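Acyl-coa oxidase (Arabidopsis thaliana, PDB 1W07) oxidises long- and medium-chain acyl-CoAs to 2-trans-enoyl-CoAs in the peroxisome, using FAD and molecular oxygen and releasing hydrogen peroxide. Local coordinates at the interface of chains A and B. Residues are numbered along the deposited sequence; one frame, centred on the assembly and turned at random. Chains: chain A/B, Acyl-coa oxidase.

All three contacts belong to the two-fold interface of the homodimer; contacts 1 and 2 recur with the chains exchanged, while contact 3 straddles the axis and is its own twin. The C-alpha centres of contacts 1 and 2 are about 7 Å apart, and both use A:Ala633, B:Leu140 and B:Trp174, with helix 626-635 of chain A against chain B. The C-alpha centre of contact 3 lies about 16 Å from that of contact 1 and about 22 Å from that of contact 2. Its loop follows directly on B:Ile225 and B:Gly226, so one stretch of chain B joins hydrophobic packing to symmetric polar pairing.

Contact 1: the interface of chains A and B. Residues chain A 401-402, 405, 629, 633; chain B 140, 174-175, 225-226.
A:His402 meets B:Leu140 through a hydrogen bond from the imidazole NE2 to the backbone O, 2.9 Å long and nearly straight at 167°. The carbonyl oxygen lies almost in the imidazole plane and receives the N-H on a lone pair, which helps to fix the rotation of the ring. The same ring stands edge-to-face with the pyrrole part of B:Trp174, planes 83° apart, its CE1 3.5 Å from CD1 of the indole.

B:Trp175 runs past A:Leu405 in the opposite direction, its CZ2 3.7 Å from A:Leu405 CG, and its NE1 approaches A:His402 ND1 to 3.3 Å. A:Leu405 reaches on with CD2 to B:Ile225 CD1, while its CD1 comes up at the rim of B:Trp174. On the helix 626-635 side, A:Ala633 puts its methyl CB 3.7 Å from B:Trp174 CH2. One water joins the backbones, 2.9 Å from A:Leu629 O and 2.9 Å from B:Ile225 O.

Further out, B:Trp174 is held within its own chain: CG2 of B:Ile225 lies over the centre of one face, and CD2 of B:Leu140 covers the other toward the rim. With CG anti to the backbone N (chi1 -167°), the indole reaches the partner with its CD1 and CH2 sides. A:Leu629 CD1 caps a face of the histidine. The site fastens the dimer and, through the FAD-binding A:Gly401 beside the histidine, may link the interface to the cofactor site.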
ATOM      1  N   GLY A 401     -14.765   3.928   1.420  1.00 13.38           N
ATOM      2  CA  GLY A 401     -15.083   2.531   1.656  1.00 15.89           C
ATOM      3  C   GLY A 401     -15.305   1.650   0.443  1.00 14.52           C
ATOM      4  O   GLY A 401     -14.829   0.515   0.410  1.00 14.66           O
ATOM      5  N   HIS A 402     -16.018   2.142  -0.563  1.00 17.46           N
ATOM      6  CA  HIS A 402     -16.284   1.314  -1.739  1.00 14.46           C
ATOM      7  C   HIS A 402     -15.023   0.893  -2.476  1.00 15.12           C
ATOM      8  O   HIS A 402     -15.026  -0.110  -3.189  1.00 13.09           O
ATOM      9  CB  HIS A 402     -17.239   2.015  -2.708  1.00 13.82           C
ATOM     10  CG  HIS A 402     -18.564   2.355  -2.110  1.00 17.54           C
ATOM     11  ND1 HIS A 402     -19.224   1.528  -1.226  1.00 16.93           N
ATOM     12  CD2 HIS A 402     -19.353   3.445  -2.264  1.00 17.56           C
ATOM     13  CE1 HIS A 402     -20.363   2.095  -0.862  1.00 18.93           C
ATOM     14  NE2 HIS A 402     -20.467   3.260  -1.477  1.00 19.28           N
ATOM     15  N   LEU A 405     -13.748  -2.757  -2.140  1.00 13.55           N
ATOM     16  CA  LEU A 405     -14.364  -3.858  -2.880  1.00 12.89           C
ATOM     17  C   LEU A 405     -13.502  -4.202  -4.096  1.00 14.87           C
ATOM     18  O   LEU A 405     -13.021  -3.320  -4.811  1.00 13.58           O
ATOM     19  CB  LEU A 405     -15.778  -3.476  -3.350  1.00 12.16           C
ATOM     20  CG  LEU A 405     -16.890  -3.514  -2.278  1.00 12.84           C
ATOM     21  CD1 LEU A 405     -18.153  -2.905  -2.853  1.00 11.50           C
ATOM     22  CD2 LEU A 405     -17.171  -4.950  -1.808  1.00 16.44           C
ATOM     23  N   LEU A 629     -22.778  -1.401  -8.476  1.00 14.28           N
ATOM     24  CA  LEU A 629     -22.196  -2.012  -7.281  1.00 16.84           C
ATOM     25  C   LEU A 629     -23.129  -3.114  -6.793  1.00 16.98           C
ATOM     26  O   LEU A 629     -22.686  -4.207  -6.431  1.00 17.08           O
ATOM     27  CB  LEU A 629     -22.015  -0.982  -6.154  1.00 13.99           C
ATOM     28  CG  LEU A 629     -20.758  -0.094  -6.207  1.00 18.47           C
ATOM     29  CD1 LEU A 629     -20.851   1.042  -5.188  1.00 13.60           C
ATOM     30  CD2 LEU A 629     -19.530  -0.957  -5.953  1.00 13.82           C
ATOM     31  N   ALA A 633     -22.549  -7.192  -6.549  1.00 18.08           N
ATOM     32  CA  ALA A 633     -22.694  -7.870  -5.265  1.00 20.15           C
ATOM     33  C   ALA A 633     -23.498  -9.153  -5.425  1.00 19.54           C
ATOM     34  O   ALA A 633     -23.107 -10.212  -4.928  1.00 19.03           O
ATOM     35  CB  ALA A 633     -23.387  -6.951  -4.267  1.00 15.19           C
TER
ATOM     36  N   LEU B 140     -25.199   2.973   0.827  1.00 18.63           N
ATOM     37  CA  LEU B 140     -24.490   3.111  -0.437  1.00 17.10           C
ATOM     38  C   LEU B 140     -24.050   4.551  -0.651  1.00 14.96           C
ATOM     39  O   LEU B 140     -22.901   4.820  -0.998  1.00 15.81           O
ATOM     40  CB  LEU B 140     -25.379   2.684  -1.609  1.00 16.70           C
ATOM     41  CG  LEU B 140     -25.245   1.228  -2.064  1.00 21.31           C
ATOM     42  CD1 LEU B 140     -26.353   0.868  -3.051  1.00 20.73           C
ATOM     43  CD2 LEU B 140     -23.874   1.035  -2.697  1.00 20.41           C
ATOM     44  N   TRP B 174     -25.172  -0.572   3.469  1.00 17.58           N
ATOM     45  CA  TRP B 174     -24.074  -1.176   2.723  1.00 15.19           C
ATOM     46  C   TRP B 174     -22.791  -1.101   3.551  1.00 14.43           C
ATOM     47  O   TRP B 174     -22.397  -0.016   3.980  1.00 16.08           O
ATOM     48  CB  TRP B 174     -23.928  -0.395   1.404  1.00 16.65           C
ATOM     49  CG  TRP B 174     -23.053  -1.026   0.357  1.00 16.17           C
ATOM     50  CD1 TRP B 174     -21.687  -0.964   0.274  1.00 17.53           C
ATOM     51  CD2 TRP B 174     -23.481  -1.857  -0.722  1.00 18.50           C
ATOM     52  NE1 TRP B 174     -21.250  -1.710  -0.784  1.00 16.21           N
ATOM     53  CE2 TRP B 174     -22.329  -2.267  -1.418  1.00 15.16           C
ATOM     54  CE3 TRP B 174     -24.738  -2.303  -1.166  1.00 14.26           C
ATOM     55  CZ2 TRP B 174     -22.387  -3.105  -2.542  1.00 19.11           C
ATOM     56  CZ3 TRP B 174     -24.800  -3.132  -2.277  1.00 20.01           C
ATOM     57  CH2 TRP B 174     -23.623  -3.527  -2.956  1.00 18.09           C
ATOM     58  N   TRP B 175     -22.185  -2.271   3.763  1.00 13.22           N
ATOM     59  CA  TRP B 175     -20.944  -2.494   4.527  1.00 15.86           C
ATOM     60  C   TRP B 175     -21.050  -3.168   5.898  1.00 16.87           C
ATOM     61  O   TRP B 175     -20.088  -3.798   6.349  1.00 18.59           O
ATOM     62  CB  TRP B 175     -20.120  -1.192   4.697  1.00 16.00           C
ATOM     63  CG  TRP B 175     -19.245  -0.909   3.512  1.00 15.95           C
ATOM     64  CD1 TRP B 175     -19.369   0.110   2.620  1.00 14.71           C
ATOM     65  CD2 TRP B 175     -18.198  -1.757   3.010  1.00 15.21           C
ATOM     66  NE1 TRP B 175     -18.472  -0.054   1.580  1.00 16.12           N
ATOM     67  CE2 TRP B 175     -17.746  -1.196   1.795  1.00 13.43           C
ATOM     68  CE3 TRP B 175     -17.610  -2.943   3.469  1.00 14.56           C
ATOM     69  CZ2 TRP B 175     -16.735  -1.780   1.029  1.00 18.26           C
ATOM     70  CZ3 TRP B 175     -16.599  -3.530   2.706  1.00 16.05           C
ATOM     71  CH2 TRP B 175     -16.176  -2.945   1.498  1.00 16.87           C
ATOM     72  N   ILE B 225     -22.198  -7.979   0.178  1.00 17.00           N
ATOM     73  CA  ILE B 225     -21.820  -6.975  -0.820  1.00 17.19           C
ATOM     74  C   ILE B 225     -20.715  -7.389  -1.792  1.00 17.64           C
ATOM     75  O   ILE B 225     -20.426  -6.660  -2.742  1.00 17.35           O
ATOM     76  CB  ILE B 225     -21.389  -5.660  -0.159  1.00 19.35           C
ATOM     77  CG1 ILE B 225     -20.137  -5.884   0.710  1.00 17.67           C
ATOM     78  CG2 ILE B 225     -22.529  -5.105   0.682  1.00 14.67           C
ATOM     79  CD1 ILE B 225     -19.534  -4.591   1.215  1.00 17.35           C
ATOM     80  N   GLY B 226     -20.101  -8.545  -1.565  1.00 16.42           N
ATOM     81  CA  GLY B 226     -19.068  -8.979  -2.489  1.00 17.32           C
ATOM     82  C   GLY B 226     -17.670  -9.166  -1.928  1.00 16.73           C
ATOM     83  O   GLY B 226     -17.383  -8.837  -0.778  1.00 17.59           O
TER
HETATM   84  O   HOH W   1     -20.301  -4.737  -4.926  1.00 25.16           O

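Contact 2: the interface of chains A and B. Residues chain A 630, 633-634; chain B 140, 169, 172, 174, 241, 243.
A:Phe630 drives its ring from helix 626-635 into chain B, and ring-to-ring packing comes first. Its far edge points at B:Phe241: CE2 sits 3.4 Å above the plane of that ring, over its centre, with the two planes 61° apart. B:Trp174 plays the opposite part, bringing its benzo edge to the phenylalanine, CZ3 standing 3.7 Å over the centre of the A:Phe630 face. The A:Phe630 ring thus offers an edge to one aromatic and a face to another. For B:Phe241, a chi1 of 58° sets CG between the backbone N and the carbonyl carbon and turns the ring face toward the intruder.

Aliphatic and sulfur contacts fill in around it. B:Leu140 places CD1 3.7 Å from A:Phe630 CD1, and B:Met243 brings its thioether SD to 4.0 Å from A:Phe630 CZ. One turn on, A:Leu634 crosses B:Phe241 at about a right angle, A:Leu634 CD2 3.9 Å from B:Phe241 CZ.

The polar side chains meet chain A by packing alone. B:Gln169 runs antiparallel to A:Phe630 on the face opposite B:Trp174, toward the CD1 side, its amide 19° from the ring plane and B:Gln169 CG 3.8 Å from A:Phe630 CD1. B:Ser172 OG lies in plane at the ring edge and donates a hydrogen bond to B:Gln169 O, 2.6 Å away, anchoring the hydroxyl within chain B. This aromatic plug probably helps to hold helix 626-635 on the partner subunit.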
ATOM      1  N   PHE A 630     -24.424  -2.807  -6.769  1.00 16.15           N
ATOM      2  CA  PHE A 630     -25.441  -3.754  -6.319  1.00 17.84           C
ATOM      3  C   PHE A 630     -25.492  -4.953  -7.258  1.00 16.01           C
ATOM      4  O   PHE A 630     -25.601  -6.100  -6.824  1.00 14.87           O
ATOM      5  CB  PHE A 630     -26.816  -3.072  -6.279  1.00 19.65           C
ATOM      6  CG  PHE A 630     -27.570  -3.290  -4.991  1.00 21.22           C
ATOM      7  CD1 PHE A 630     -27.990  -2.203  -4.228  1.00 21.74           C
ATOM      8  CD2 PHE A 630     -27.847  -4.578  -4.534  1.00 23.53           C
ATOM      9  CE1 PHE A 630     -28.672  -2.388  -3.027  1.00 23.31           C
ATOM     10  CE2 PHE A 630     -28.530  -4.775  -3.330  1.00 23.04           C
ATOM     11  CZ  PHE A 630     -28.942  -3.680  -2.578  1.00 24.25           C
ATOM     12  N   ALA A 633     -22.549  -7.192  -6.549  1.00 18.08           N
ATOM     13  CA  ALA A 633     -22.694  -7.870  -5.265  1.00 20.15           C
ATOM     14  C   ALA A 633     -23.498  -9.153  -5.425  1.00 19.54           C
ATOM     15  O   ALA A 633     -23.107 -10.212  -4.928  1.00 19.03           O
ATOM     16  CB  ALA A 633     -23.387  -6.951  -4.267  1.00 15.19           C
ATOM     17  N   LEU A 634     -24.621  -9.055  -6.126  1.00 18.91           N
ATOM     18  CA  LEU A 634     -25.482 -10.213  -6.320  1.00 21.38           C
ATOM     19  C   LEU A 634     -24.764 -11.390  -6.969  1.00 17.25           C
ATOM     20  O   LEU A 634     -25.149 -12.535  -6.760  1.00 14.46           O
ATOM     21  CB  LEU A 634     -26.729  -9.813  -7.131  1.00 23.35           C
ATOM     22  CG  LEU A 634     -27.602  -8.712  -6.489  1.00 25.85           C
ATOM     23  CD1 LEU A 634     -28.711  -8.319  -7.449  1.00 28.36           C
ATOM     24  CD2 LEU A 634     -28.189  -9.189  -5.161  1.00 27.88           C
TER
ATOM     25  N   LEU B 140     -25.199   2.973   0.827  1.00 18.63           N
ATOM     26  CA  LEU B 140     -24.490   3.111  -0.437  1.00 17.10           C
ATOM     27  C   LEU B 140     -24.050   4.551  -0.651  1.00 14.96           C
ATOM     28  O   LEU B 140     -22.901   4.820  -0.998  1.00 15.81           O
ATOM     29  CB  LEU B 140     -25.379   2.684  -1.609  1.00 16.70           C
ATOM     30  CG  LEU B 140     -25.245   1.228  -2.064  1.00 21.31           C
ATOM     31  CD1 LEU B 140     -26.353   0.868  -3.051  1.00 20.73           C
ATOM     32  CD2 LEU B 140     -23.874   1.035  -2.697  1.00 20.41           C
ATOM     33  N   GLN B 169     -32.381   3.357  -4.002  1.00 21.21           N
ATOM     34  CA  GLN B 169     -31.350   2.323  -3.985  1.00 21.85           C
ATOM     35  C   GLN B 169     -30.133   2.770  -3.186  1.00 18.55           C
ATOM     36  O   GLN B 169     -29.530   1.972  -2.478  1.00 17.68           O
ATOM     37  CB  GLN B 169     -30.944   1.965  -5.418  1.00 21.04           C
ATOM     38  CG  GLN B 169     -30.033   0.755  -5.509  1.00 23.73           C
ATOM     39  CD  GLN B 169     -29.680   0.421  -6.941  1.00 23.86           C
ATOM     40  OE1 GLN B 169     -29.208   1.277  -7.688  1.00 25.41           O
ATOM     41  NE2 GLN B 169     -29.901  -0.826  -7.330  1.00 23.84           N
ATOM     42  N   SER B 172     -29.937   2.137   0.537  0.50 18.58           N
ATOM     43  CA  SER B 172     -29.672   0.775   0.999  0.50 19.51           C
ATOM     44  C   SER B 172     -28.474   0.723   1.951  0.50 19.20           C
ATOM     45  O   SER B 172     -27.447   1.351   1.694  0.50 19.68           O
ATOM     46  CB  SER B 172     -29.396  -0.142  -0.197  0.50 20.38           C
ATOM     47  OG  SER B 172     -30.437  -0.074  -1.154  0.50 21.00           O
ATOM     48  N   TRP B 174     -25.172  -0.572   3.469  1.00 17.58           N
ATOM     49  CA  TRP B 174     -24.074  -1.176   2.723  1.00 15.19           C
ATOM     50  C   TRP B 174     -22.791  -1.101   3.551  1.00 14.43           C
ATOM     51  O   TRP B 174     -22.397  -0.016   3.980  1.00 16.08           O
ATOM     52  CB  TRP B 174     -23.928  -0.395   1.404  1.00 16.65           C
ATOM     53  CG  TRP B 174     -23.053  -1.026   0.357  1.00 16.17           C
ATOM     54  CD1 TRP B 174     -21.687  -0.964   0.274  1.00 17.53           C
ATOM     55  CD2 TRP B 174     -23.481  -1.857  -0.722  1.00 18.50           C
ATOM     56  NE1 TRP B 174     -21.250  -1.710  -0.784  1.00 16.21           N
ATOM     57  CE2 TRP B 174     -22.329  -2.267  -1.418  1.00 15.16           C
ATOM     58  CE3 TRP B 174     -24.738  -2.303  -1.166  1.00 14.26           C
ATOM     59  CZ2 TRP B 174     -22.387  -3.105  -2.542  1.00 19.11           C
ATOM     60  CZ3 TRP B 174     -24.800  -3.132  -2.277  1.00 20.01           C
ATOM     61  CH2 TRP B 174     -23.623  -3.527  -2.956  1.00 18.09           C
ATOM     62  N   PHE B 241     -25.656  -5.769   2.550  1.00 18.67           N
ATOM     63  CA  PHE B 241     -26.518  -4.665   2.193  1.00 15.76           C
ATOM     64  C   PHE B 241     -27.866  -4.997   2.811  1.00 16.69           C
ATOM     65  O   PHE B 241     -28.112  -6.138   3.203  1.00 15.34           O
ATOM     66  CB  PHE B 241     -26.595  -4.513   0.671  1.00 17.06           C
ATOM     67  CG  PHE B 241     -27.080  -5.734  -0.040  1.00 19.52           C
ATOM     68  CD1 PHE B 241     -28.438  -6.035  -0.099  1.00 17.64           C
ATOM     69  CD2 PHE B 241     -26.173  -6.580  -0.678  1.00 16.86           C
ATOM     70  CE1 PHE B 241     -28.889  -7.171  -0.795  1.00 15.95           C
ATOM     71  CE2 PHE B 241     -26.608  -7.704  -1.367  1.00 15.90           C
ATOM     72  CZ  PHE B 241     -27.980  -8.000  -1.425  1.00 14.97           C
ATOM     73  N   MET B 243     -32.170  -3.564   2.615  1.00 22.89           N
ATOM     74  CA  MET B 243     -33.198  -2.635   2.162  1.00 22.60           C
ATOM     75  C   MET B 243     -34.499  -2.997   2.885  1.00 23.29           C
ATOM     76  O   MET B 243     -34.775  -4.172   3.132  1.00 21.75           O
ATOM     77  CB  MET B 243     -33.407  -2.742   0.638  1.00 23.37           C
ATOM     78  CG  MET B 243     -32.180  -2.419  -0.247  1.00 27.82           C
ATOM     79  SD  MET B 243     -32.578  -2.097  -2.009  1.00 37.85           S
ATOM     80  CE  MET B 243     -33.209  -3.676  -2.525  1.00 33.13           C
TER

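Contact 3: the interface of chains A and B. Residues chain A 227-231, 235; chain B 227-231, 235.
A:Asn231 and B:Asn231 both carry CG anti to the carbonyl carbon and beside the backbone N, chi1 -81° in chain A and -68° in chain B, and this sends each carboxamide past its twin toward the other chain's backbone. The two side chains run in opposite directions, and as they pass, A:Asn231 OD1 and B:Asn231 OD1, both acceptors, come within 3.3 Å without bonding. A:Asn231 ND2 donates to B:Gly230 O at 2.8 Å, and B:Asn231 ND2 to A:Gly230 O at 2.9 Å. Both bonds are bent, 136° at the hydrogen, and each donor stands well above the plane of its carbonyl, so neither comes in on a lone pair. Tip to tip with B:Asn231 comes the methyl CG2 of A:Thr227, 3.8 Å from B:Asn231 ND2.

Behind this, A:Asn235 braces its own loop. Its OD1 takes the N-H of A:Lys228 on a lone pair at 2.7 Å, and its ND2 returns a bond to A:Lys228 O at 3.1 Å. B:Asn235 does the same for B:Lys228, which probably helps to hold both loops in matching shape.

In the fold, each loop links strand 220-224 to the 3-10 helix 233-236, which supplies the bracing asparagine, and strand 240-244 follows; the two loops pair across the two-fold of the dimer.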
ATOM      1  N   THR A 227       0.667 -19.060  -3.601  1.00 11.69           N
ATOM      2  CA  THR A 227      -0.236 -17.928  -3.767  1.00 13.38           C
ATOM      3  C   THR A 227       0.458 -16.607  -3.486  1.00 13.41           C
ATOM      4  O   THR A 227       1.272 -16.493  -2.566  1.00 12.65           O
ATOM      5  CB  THR A 227      -1.470 -18.076  -2.847  1.00 18.00           C
ATOM      6  OG1 THR A 227      -2.181 -19.270  -3.202  1.00 23.30           O
ATOM      7  CG2 THR A 227      -2.420 -16.876  -3.003  1.00 13.87           C
ATOM      8  N   LYS A 228       0.142 -15.605  -4.286  1.00 12.36           N
ATOM      9  CA  LYS A 228       0.757 -14.298  -4.111  1.00 15.04           C
ATOM     10  C   LYS A 228      -0.282 -13.246  -3.719  1.00 15.69           C
ATOM     11  O   LYS A 228      -1.493 -13.494  -3.730  1.00 16.14           O
ATOM     12  CB  LYS A 228       1.474 -13.891  -5.402  1.00 13.26           C
ATOM     13  CG  LYS A 228       2.671 -14.813  -5.740  1.00 16.01           C
ATOM     14  CD  LYS A 228       2.871 -15.060  -7.234  1.00 16.52           C
ATOM     15  CE  LYS A 228       1.732 -15.872  -7.823  1.00 16.62           C
ATOM     16  NZ  LYS A 228       2.104 -16.472  -9.127  1.00 13.27           N
ATOM     17  N   MET A 229       0.200 -12.077  -3.340  1.00 17.11           N
ATOM     18  CA  MET A 229      -0.650 -10.966  -2.929  1.00 15.72           C
ATOM     19  C   MET A 229      -1.782 -10.616  -3.920  1.00 17.40           C
ATOM     20  O   MET A 229      -1.581 -10.561  -5.140  1.00 15.48           O
ATOM     21  CB  MET A 229       0.239  -9.744  -2.743  1.00 17.25           C
ATOM     22  CG  MET A 229      -0.466  -8.506  -2.251  1.00 19.85           C
ATOM     23  SD  MET A 229       0.680  -7.116  -2.093  1.00 20.99           S
ATOM     24  CE  MET A 229      -0.488  -5.684  -2.093  1.00 26.49           C
ATOM     25  N   GLY A 230      -2.969 -10.379  -3.375  1.00 14.70           N
ATOM     26  CA  GLY A 230      -4.105  -9.975  -4.186  1.00 17.76           C
ATOM     27  C   GLY A 230      -5.014 -11.020  -4.799  1.00 17.15           C
ATOM     28  O   GLY A 230      -4.608 -12.161  -5.037  1.00 17.75           O
ATOM     29  N   ASN A 231      -6.259 -10.626  -5.050  1.00 16.56           N
ATOM     30  CA  ASN A 231      -7.236 -11.525  -5.667  1.00 15.67           C
ATOM     31  C   ASN A 231      -7.027 -11.468  -7.180  1.00 14.32           C
ATOM     32  O   ASN A 231      -7.210 -10.423  -7.801  1.00 16.88           O
ATOM     33  CB  ASN A 231      -8.648 -11.077  -5.323  1.00 22.84           C
ATOM     34  CG  ASN A 231      -9.076 -11.541  -3.948  1.00 27.32           C
ATOM     35  OD1 ASN A 231      -9.217 -12.741  -3.708  1.00 33.56           O
ATOM     36  ND2 ASN A 231      -9.267 -10.602  -3.035  1.00 25.63           N
ATOM     37  N   ASN A 235      -1.636 -14.302  -9.522  1.00 16.11           N
ATOM     38  CA  ASN A 235      -1.974 -15.696  -9.259  1.00 17.51           C
ATOM     39  C   ASN A 235      -2.326 -16.482 -10.527  1.00 16.93           C
ATOM     40  O   ASN A 235      -2.445 -17.701 -10.508  1.00 16.21           O
ATOM     41  CB  ASN A 235      -3.068 -15.765  -8.210  1.00 17.65           C
ATOM     42  CG  ASN A 235      -2.535 -15.404  -6.841  1.00 19.64           C
ATOM     43  OD1 ASN A 235      -1.533 -15.959  -6.407  1.00 14.97           O
ATOM     44  ND2 ASN A 235      -3.185 -14.460  -6.163  1.00 14.82           N
TER
ATOM     45  N   THR B 227     -16.790  -9.702  -2.769  1.00 17.12           N
ATOM     46  CA  THR B 227     -15.415  -9.977  -2.393  1.00 16.05           C
ATOM     47  C   THR B 227     -14.615  -8.696  -2.204  1.00 16.07           C
ATOM     48  O   THR B 227     -14.739  -7.738  -2.970  1.00 14.90           O
ATOM     49  CB  THR B 227     -14.724 -10.888  -3.443  1.00 16.95           C
ATOM     50  OG1 THR B 227     -15.430 -12.127  -3.509  1.00 25.00           O
ATOM     51  CG2 THR B 227     -13.273 -11.167  -3.057  1.00 15.87           C
ATOM     52  N   LYS B 228     -13.778  -8.689  -1.176  1.00 15.42           N
ATOM     53  CA  LYS B 228     -12.978  -7.524  -0.849  1.00 14.67           C
ATOM     54  C   LYS B 228     -11.488  -7.743  -1.085  1.00 15.46           C
ATOM     55  O   LYS B 228     -11.024  -8.854  -1.322  1.00 10.95           O
ATOM     56  CB  LYS B 228     -13.225  -7.144   0.617  1.00 14.21           C
ATOM     57  CG  LYS B 228     -14.644  -6.591   0.866  1.00 15.47           C
ATOM     58  CD  LYS B 228     -15.274  -7.067   2.175  1.00 17.54           C
ATOM     59  CE  LYS B 228     -15.453  -8.573   2.191  1.00 17.84           C
ATOM     60  NZ  LYS B 228     -16.240  -9.001   3.374  1.00 15.33           N
ATOM     61  N   MET B 229     -10.747  -6.653  -1.020  1.00 17.21           N
ATOM     62  CA  MET B 229      -9.310  -6.656  -1.201  1.00 17.57           C
ATOM     63  C   MET B 229      -8.571  -7.739  -0.409  1.00 16.91           C
ATOM     64  O   MET B 229      -8.758  -7.888   0.800  1.00 15.00           O
ATOM     65  CB  MET B 229      -8.794  -5.273  -0.798  1.00 18.86           C
ATOM     66  CG  MET B 229      -7.296  -5.131  -0.722  1.00 21.06           C
ATOM     67  SD  MET B 229      -6.811  -3.443  -0.301  1.00 21.19           S
ATOM     68  CE  MET B 229      -5.030  -3.680  -0.202  1.00 24.39           C
ATOM     69  N   GLY B 230      -7.724  -8.486  -1.113  1.00 17.91           N
ATOM     70  CA  GLY B 230      -6.902  -9.504  -0.478  1.00 16.33           C
ATOM     71  C   GLY B 230      -7.423 -10.926  -0.393  1.00 17.98           C
ATOM     72  O   GLY B 230      -8.629 -11.161  -0.392  1.00 16.87           O
ATOM     73  N   ASN B 231      -6.499 -11.881  -0.333  1.00 19.34           N
ATOM     74  CA  ASN B 231      -6.857 -13.291  -0.201  1.00 18.35           C
ATOM     75  C   ASN B 231      -7.093 -13.557   1.280  1.00 16.58           C
ATOM     76  O   ASN B 231      -6.184 -13.404   2.087  1.00 12.52           O
ATOM     77  CB  ASN B 231      -5.722 -14.172  -0.702  1.00 20.57           C
ATOM     78  CG  ASN B 231      -5.522 -14.055  -2.183  1.00 23.81           C
ATOM     79  OD1 ASN B 231      -6.425 -14.351  -2.964  1.00 23.35           O
ATOM     80  ND2 ASN B 231      -4.340 -13.619  -2.588  1.00 20.00           N
ATOM     81  N   ASN B 235     -12.548 -11.220   3.931  1.00 14.37           N
ATOM     82  CA  ASN B 235     -13.501 -11.998   3.162  1.00 15.87           C
ATOM     83  C   ASN B 235     -14.202 -13.080   3.977  1.00 19.90           C
ATOM     84  O   ASN B 235     -15.125 -13.736   3.492  1.00 18.10           O
ATOM     85  CB  ASN B 235     -12.833 -12.544   1.912  1.00 15.46           C
ATOM     86  CG  ASN B 235     -12.648 -11.460   0.867  1.00 15.52           C
ATOM     87  OD1 ASN B 235     -13.621 -10.852   0.419  1.00 10.13           O
ATOM     88  ND2 ASN B 235     -11.405 -11.198   0.490  1.00 10.62           N
TER